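Polysaccharide deacetylase (Streptococcus pyogenes, PDB 6DQ3) probably removes N-acetyl groups from the cell wall linkage unit of streptococcal rhamnopolysaccharides, as a zinc-dependent de-N-acetylase of the carbohydrate esterase 4 family. Local coordinates at residues A[15-20]-A[84-89]; A[39-44]-A[92-97]. One frame throughout, in Å; residues are numbered along the deposited sequence.

Interaction 1. Residues A[15-20]-A[84-89]. With ZN (zinc ion), chain F; ACT (acetate ion), chain C.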
loop_
_atom_site.group_PDB
_atom_site.type_symbol
_atom_site.label_atom_id
_atom_site.label_comp_id
_atom_site.label_asym_id
_atom_site.label_seq_id
_atom_site.Cartn_x
_atom_site.Cartn_y
_atom_site.Cartn_z
ATOM N N HIS A 15 -8.148 1.939 -0.666
ATOM C CA HIS A 15 -8.361 1.594 -2.065
ATOM C C HIS A 15 -8.892 2.840 -2.762
ATOM O O HIS A 15 -8.113 3.742 -3.097
ATOM C CB HIS A 15 -9.296 0.393 -2.197
ATOM C CG HIS A 15 -8.591 -0.921 -2.027
ATOM N ND1 HIS A 15 -8.225 -1.413 -0.793
ATOM C CD2 HIS A 15 -8.161 -1.827 -2.937
ATOM C CE1 HIS A 15 -7.614 -2.576 -0.948
ATOM N NE2 HIS A 15 -7.567 -2.853 -2.239
ATOM N N ALA A 16 -10.205 2.931 -2.927
ATOM C CA ALA A 16 -10.796 4.053 -3.650
ATOM C C ALA A 16 -10.994 5.265 -2.751
ATOM O O ALA A 16 -11.492 5.148 -1.628
ATOM C CB ALA A 16 -12.139 3.646 -4.250
ATOM N N ILE A 17 -10.622 6.438 -3.257
ATOM C CA ILE A 17 -10.922 7.704 -2.597
ATOM C C ILE A 17 -11.410 8.664 -3.674
ATOM O O ILE A 17 -10.608 9.175 -4.465
ATOM C CB ILE A 17 -9.716 8.301 -1.855
ATOM C CG1 ILE A 17 -9.185 7.279 -0.847
ATOM C CG2 ILE A 17 -10.113 9.586 -1.152
ATOM C CD1 ILE A 17 -8.009 7.756 -0.016
ATOM N N HIS A 18 -12.714 8.908 -3.715
ATOM C CA HIS A 18 -13.254 9.884 -4.655
ATOM C C HIS A 18 -14.713 10.132 -4.318
ATOM O O HIS A 18 -15.327 9.401 -3.537
ATOM C CB HIS A 18 -13.082 9.431 -6.118
ATOM C CG HIS A 18 -13.678 8.093 -6.437
ATOM N ND1 HIS A 18 -12.936 6.930 -6.444
ATOM C CD2 HIS A 18 -14.931 7.740 -6.815
ATOM C CE1 HIS A 18 -13.713 5.917 -6.783
ATOM N NE2 HIS A 18 -14.928 6.380 -7.014
ATOM N N VAL A 19 -15.251 11.209 -4.897
ATOM C CA VAL A 19 -16.671 11.485 -4.770
ATOM C C VAL A 19 -17.450 10.413 -5.518
ATOM O O VAL A 19 -17.111 10.053 -6.652
ATOM C CB VAL A 19 -16.995 12.887 -5.309
ATOM C CG1 VAL A 19 -18.503 13.076 -5.337
ATOM C CG2 VAL A 19 -16.330 13.953 -4.467
ATOM N N MET A 20 -18.503 9.899 -4.889
ATOM C CA MET A 20 -19.236 8.779 -5.458
ATOM C C MET A 20 -20.081 9.213 -6.654
ATOM O O MET A 20 -20.569 10.344 -6.728
ATOM C CB MET A 20 -20.138 8.139 -4.400
ATOM C CG MET A 20 -19.434 7.209 -3.434
ATOM S SD MET A 20 -20.615 6.389 -2.335
ATOM C CE MET A 20 -20.828 7.634 -1.062
ATOM N N TYR A 84 -3.832 9.492 -8.008
ATOM C CA TYR A 84 -3.180 10.692 -8.523
ATOM C C TYR A 84 -4.104 11.903 -8.502
ATOM O O TYR A 84 -3.666 13.014 -8.171
ATOM C CB TYR A 84 -2.692 10.436 -9.947
ATOM C CG TYR A 84 -2.049 11.618 -10.622
ATOM C CD1 TYR A 84 -0.772 12.030 -10.274
ATOM C CD2 TYR A 84 -2.704 12.301 -11.640
ATOM C CE1 TYR A 84 -0.173 13.101 -10.899
ATOM C CE2 TYR A 84 -2.110 13.371 -12.277
ATOM C CZ TYR A 84 -0.844 13.767 -11.901
ATOM O OH TYR A 84 -0.243 14.833 -12.527
ATOM N N ASN A 85 -5.378 11.722 -8.864
ATOM C CA ASN A 85 -6.269 12.870 -8.987
ATOM C C ASN A 85 -6.767 13.369 -7.636
ATOM O O ASN A 85 -7.005 14.569 -7.473
ATOM C CB ASN A 85 -7.490 12.534 -9.849
ATOM C CG ASN A 85 -7.157 12.374 -11.319
ATOM O OD1 ASN A 85 -6.205 12.966 -11.828
ATOM N ND2 ASN A 85 -7.961 11.578 -12.014
ATOM N N VAL A 86 -6.952 12.474 -6.669
ATOM C CA VAL A 86 -7.620 12.832 -5.425
ATOM C C VAL A 86 -6.685 12.667 -4.232
ATOM O O VAL A 86 -6.430 13.628 -3.500
ATOM C CB VAL A 86 -8.904 11.996 -5.250
ATOM C CG1 VAL A 86 -9.677 12.437 -4.021
ATOM C CG2 VAL A 86 -9.780 12.093 -6.501
ATOM N N ALA A 87 -6.153 11.460 -4.031
ATOM C CA ALA A 87 -5.383 11.201 -2.816
ATOM C C ALA A 87 -4.083 12.001 -2.790
ATOM O O ALA A 87 -3.714 12.561 -1.750
ATOM C CB ALA A 87 -5.096 9.704 -2.686
ATOM N N TYR A 88 -3.374 12.056 -3.916
ATOM C CA TYR A 88 -2.043 12.664 -3.947
ATOM C C TYR A 88 -2.048 14.137 -3.559
ATOM O O TYR A 88 -1.189 14.548 -2.757
ATOM C CB TYR A 88 -1.452 12.431 -5.344
ATOM C CG TYR A 88 -0.132 13.099 -5.613
ATOM C CD1 TYR A 88 0.972 12.841 -4.815
ATOM C CD2 TYR A 88 0.015 13.979 -6.672
ATOM C CE1 TYR A 88 2.180 13.453 -5.059
ATOM C CE2 TYR A 88 1.216 14.598 -6.922
ATOM C CZ TYR A 88 2.298 14.330 -6.113
ATOM O OH TYR A 88 3.500 14.940 -6.364
ATOM N N PRO A 89 -2.941 14.986 -4.078
ATOM C CA PRO A 89 -2.960 16.382 -3.600
ATOM C C PRO A 89 -3.175 16.495 -2.104
ATOM O O PRO A 89 -2.560 17.342 -1.444
ATOM C CB PRO A 89 -4.123 17.014 -4.380
ATOM C CG PRO A 89 -4.277 16.163 -5.598
ATOM C CD PRO A 89 -3.871 14.757 -5.198
HETATM ZN ZN ZN F . -16.205 5.250 -8.290
HETATM C C ACT C . -5.957 -6.067 -3.216
HETATM O O ACT C . -6.192 -4.871 -3.484
HETATM O OXT ACT C . -5.871 -7.000 -4.037
HETATM C CH3 ACT C . -5.751 -6.379 -1.822
#
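Val86 meets the loop residue Ile17 at its backbone before its side chain: CB of Val86 lies 3.4 Å from O of Ile17, and the valine branches gather about that carbonyl oxygen. CG1, standing anti to the valine N (chi1 -175°), also reaches the isoleucine side chain, with Ile17 CG2 and Val86 CG1 4.1 Å apart. The other arm of Ile17 runs on extended past CG1, bringing its CD1 to 4.4 Å from CB of Ala87. Phe37 and Phe76 close in on the same isoleucine and alanine, completing an apolar cluster. His18 turns its imidazole away from the helix, and little more than its CB touches Val86 CG2, at 4.3 Å. Its NE2 binds a zinc ion at 2.1 Å, which Glu24 shares; this site is separate from the zinc held by Asp78, His133 and His137. At the start of the loop, just after strand 8-14, His15 touches Asp78, and its NE2 donates a nearly straight bond to acetate O (2.7 Å, 167°), at the ring edge and close to its plane. The acetate, also bonded by Ser174 N and probably from the crystallisation liquor, is consistent with a pocket beside that second zinc. Asp82, in the first turn of helix 81-93, holds the loop through OD2, hydrogen-bonded to Ile17 N and His18 ND1, while Ile17, Val86 and Ala87 pack beside it; its carboxylate probably polarises His18 toward its metal.

Interaction 2. Residues A[39-44]-A[92-97]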
loop_
_atom_site.group_PDB
_atom_site.type_symbol
_atom_site.label_atom_id
_atom_site.label_comp_id
_atom_site.label_asym_id
_atom_site.label_seq_id
_atom_site.Cartn_x
_atom_site.Cartn_y
_atom_site.Cartn_z
ATOM N N GLN A 39 -9.581 14.645 6.605
ATOM C CA GLN A 39 -9.709 14.740 8.056
ATOM C C GLN A 39 -8.907 13.657 8.771
ATOM O O GLN A 39 -8.411 13.890 9.880
ATOM C CB GLN A 39 -11.182 14.660 8.459
ATOM C CG GLN A 39 -11.992 15.882 8.060
ATOM C CD GLN A 39 -13.490 15.635 8.074
ATOM O OE1 GLN A 39 -13.970 14.664 8.656
ATOM N NE2 GLN A 39 -14.239 16.522 7.426
ATOM N N GLN A 40 -8.775 12.476 8.167
ATOM C CA GLN A 40 -7.936 11.438 8.756
ATOM C C GLN A 40 -6.472 11.859 8.762
ATOM O O GLN A 40 -5.782 11.727 9.778
ATOM C CB GLN A 40 -8.115 10.127 7.995
ATOM C CG GLN A 40 -9.472 9.475 8.186
ATOM C CD GLN A 40 -9.709 8.349 7.202
ATOM O OE1 GLN A 40 -8.967 8.193 6.231
ATOM N NE2 GLN A 40 -10.743 7.557 7.448
ATOM N N LEU A 41 -5.979 12.378 7.636
ATOM C CA LEU A 41 -4.587 12.806 7.589
ATOM C C LEU A 41 -4.341 13.981 8.526
ATOM O O LEU A 41 -3.305 14.038 9.199
ATOM C CB LEU A 41 -4.190 13.186 6.168
ATOM C CG LEU A 41 -3.955 12.073 5.157
ATOM C CD1 LEU A 41 -3.458 12.696 3.859
ATOM C CD2 LEU A 41 -2.968 11.051 5.679
ATOM N N GLN A 42 -5.266 14.946 8.562
ATOM C CA GLN A 42 -5.131 16.062 9.485
ATOM C C GLN A 42 -4.940 15.570 10.915
ATOM O O GLN A 42 -4.074 16.066 11.644
ATOM C CB GLN A 42 -6.359 16.966 9.392
ATOM C CG GLN A 42 -6.329 18.153 10.336
ATOM C CD GLN A 42 -7.642 18.918 10.341
ATOM O OE1 GLN A 42 -8.665 18.416 9.876
ATOM N NE2 GLN A 42 -7.619 20.137 10.865
ATOM N N LYS A 43 -5.742 14.587 11.331
ATOM C CA LYS A 43 -5.662 14.097 12.704
ATOM C C LYS A 43 -4.355 13.346 12.949
ATOM O O LYS A 43 -3.756 13.472 14.025
ATOM C CB LYS A 43 -6.870 13.211 13.005
ATOM C CG LYS A 43 -7.005 12.782 14.452
ATOM C CD LYS A 43 -7.399 13.928 15.367
ATOM C CE LYS A 43 -7.292 13.494 16.819
ATOM N NZ LYS A 43 -7.947 14.457 17.748
ATOM N N MET A 44 -3.895 12.564 11.970
ATOM C CA MET A 44 -2.597 11.911 12.112
ATOM C C MET A 44 -1.481 12.939 12.239
ATOM O O MET A 44 -0.569 12.781 13.060
ATOM C CB MET A 44 -2.333 10.990 10.923
ATOM C CG MET A 44 -3.222 9.761 10.876
ATOM S SD MET A 44 -2.826 8.695 9.481
ATOM C CE MET A 44 -4.462 8.421 8.799
ATOM N N LYS A 92 0.043 15.583 -0.299
ATOM C CA LYS A 92 0.983 16.698 -0.358
ATOM C C LYS A 92 0.586 17.809 0.607
ATOM O O LYS A 92 1.450 18.424 1.248
ATOM C CB LYS A 92 1.063 17.248 -1.781
ATOM C CG LYS A 92 1.828 16.382 -2.759
ATOM C CD LYS A 92 2.151 17.145 -4.044
ATOM C CE LYS A 92 0.894 17.472 -4.840
ATOM N NZ LYS A 92 1.211 18.154 -6.125
ATOM N N LYS A 93 -0.715 18.095 0.702
ATOM C CA LYS A 93 -1.202 19.125 1.614
ATOM C C LYS A 93 -0.685 18.906 3.026
ATOM O O LYS A 93 -0.304 19.859 3.712
ATOM C CB LYS A 93 -2.732 19.134 1.593
ATOM C CG LYS A 93 -3.400 19.967 2.671
ATOM C CD LYS A 93 -4.920 19.980 2.480
ATOM C CE LYS A 93 -5.617 20.812 3.550
ATOM N NZ LYS A 93 -7.103 20.763 3.416
ATOM N N TYR A 94 -0.643 17.654 3.473
ATOM C CA TYR A 94 -0.213 17.328 4.824
ATOM C C TYR A 94 1.227 16.835 4.877
ATOM O O TYR A 94 1.669 16.354 5.926
ATOM C CB TYR A 94 -1.176 16.304 5.428
ATOM C CG TYR A 94 -2.533 16.931 5.691
ATOM C CD1 TYR A 94 -2.717 17.782 6.774
ATOM C CD2 TYR A 94 -3.607 16.725 4.828
ATOM C CE1 TYR A 94 -3.939 18.382 7.019
ATOM C CE2 TYR A 94 -4.841 17.324 5.068
ATOM C CZ TYR A 94 -4.996 18.152 6.165
ATOM O OH TYR A 94 -6.209 18.762 6.419
ATOM N N ASP A 95 1.979 16.988 3.790
ATOM C CA ASP A 95 3.379 16.577 3.741
ATOM C C ASP A 95 3.520 15.125 4.190
ATOM O O ASP A 95 4.385 14.773 4.997
ATOM C CB ASP A 95 4.252 17.499 4.597
ATOM C CG ASP A 95 5.739 17.274 4.367
ATOM O OD1 ASP A 95 6.103 16.735 3.301
ATOM O OD2 ASP A 95 6.545 17.630 5.255
ATOM N N ALA A 96 2.642 14.277 3.666
ATOM C CA ALA A 96 2.602 12.866 4.020
ATOM C C ALA A 96 3.161 12.022 2.881
ATOM O O ALA A 96 3.029 12.365 1.705
ATOM C CB ALA A 96 1.170 12.426 4.348
ATOM N N LYS A 97 3.794 10.912 3.246
ATOM C CA LYS A 97 4.288 9.937 2.287
ATOM C C LYS A 97 3.312 8.767 2.223
ATOM O O LYS A 97 2.632 8.454 3.204
ATOM C CB LYS A 97 5.688 9.450 2.674
ATOM C CG LYS A 97 6.669 10.578 3.008
ATOM C CD LYS A 97 8.136 10.126 2.936
ATOM C CE LYS A 97 8.451 9.017 3.936
ATOM N NZ LYS A 97 8.975 9.500 5.247
#
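The ring of Tyr94 lies with one face against the backbone of helix 34-46, between Leu41 and Gln42. Gln42 N sits over the ring centre, 3.9 Å above its plane, and CA of Gln42 comes to 3.6 Å from Tyr94 CE1. Over the same face, toward its CD2 flank, lies Leu41: its CB is 3.8 Å from Tyr94 CD2, and its CD1 also approaches that carbon. At the far end, Gln42 CB lies 3.5 Å from Tyr94 OH, a contact of methylene with hydroxyl. From there the glutamine chain, with CG anti to its own N (chi1 179°), runs extended and carries its amide away from the other segment. On the opposite face of the ring, Lys93 CG lies 3.8 Å above the plane and toward the rim, so the aromatic group is held between the neighbouring helix and the lysine next to it in sequence.

Asp38, one turn before Gln42, holds Tyr94 and Lys93 at once: its OD1 is hydrogen-bonded to the tyrosine hydroxyl and its OD2 forms a salt bridge with Lys93 NZ. Leu41 also packs on Ile90, Leu91 and Phe51, and Ala96 on the last two. Tyr94 is the first residue to leave helical geometry where helix 81-93 ends against helix 34-46, before the chain enters strand 98-102. Asp95, with positive phi (52°), is the C-prime residue of the Schellman motif closing that end, in which Asp95 N bonds to Lys92 O at 3.0 Å and Ala96 N to Leu91 O. The chemistry is thus divided: van der Waals contact over the ring face joins the two helices, and a shared carboxylate fixes the phenol end and probably tempers the lysine charge.

Both contacts draw on helix 81-93, interaction 1 on its middle and interaction 2 on its C-terminal end with the turn leading to strand 98-102; their centres are about 14 Å apart. Along the chain the segments alternate: loop 15-20, helix segment 39-44, then 84-89 and 92-97. The loop after strand 8-14, and then helix 34-46 to which it leads, meet the same helix at its middle and its C-terminal end. That helix connects the parallel neighbouring strands 71-77 and 98-102 as a beta-alpha-beta crossover. Interaction 1 stands beside a bound zinc ion, whereas interaction 2 joins two helices outside the sheet, so one crossover helix contacts both the zinc-binding loop with His18 and helix 34-46.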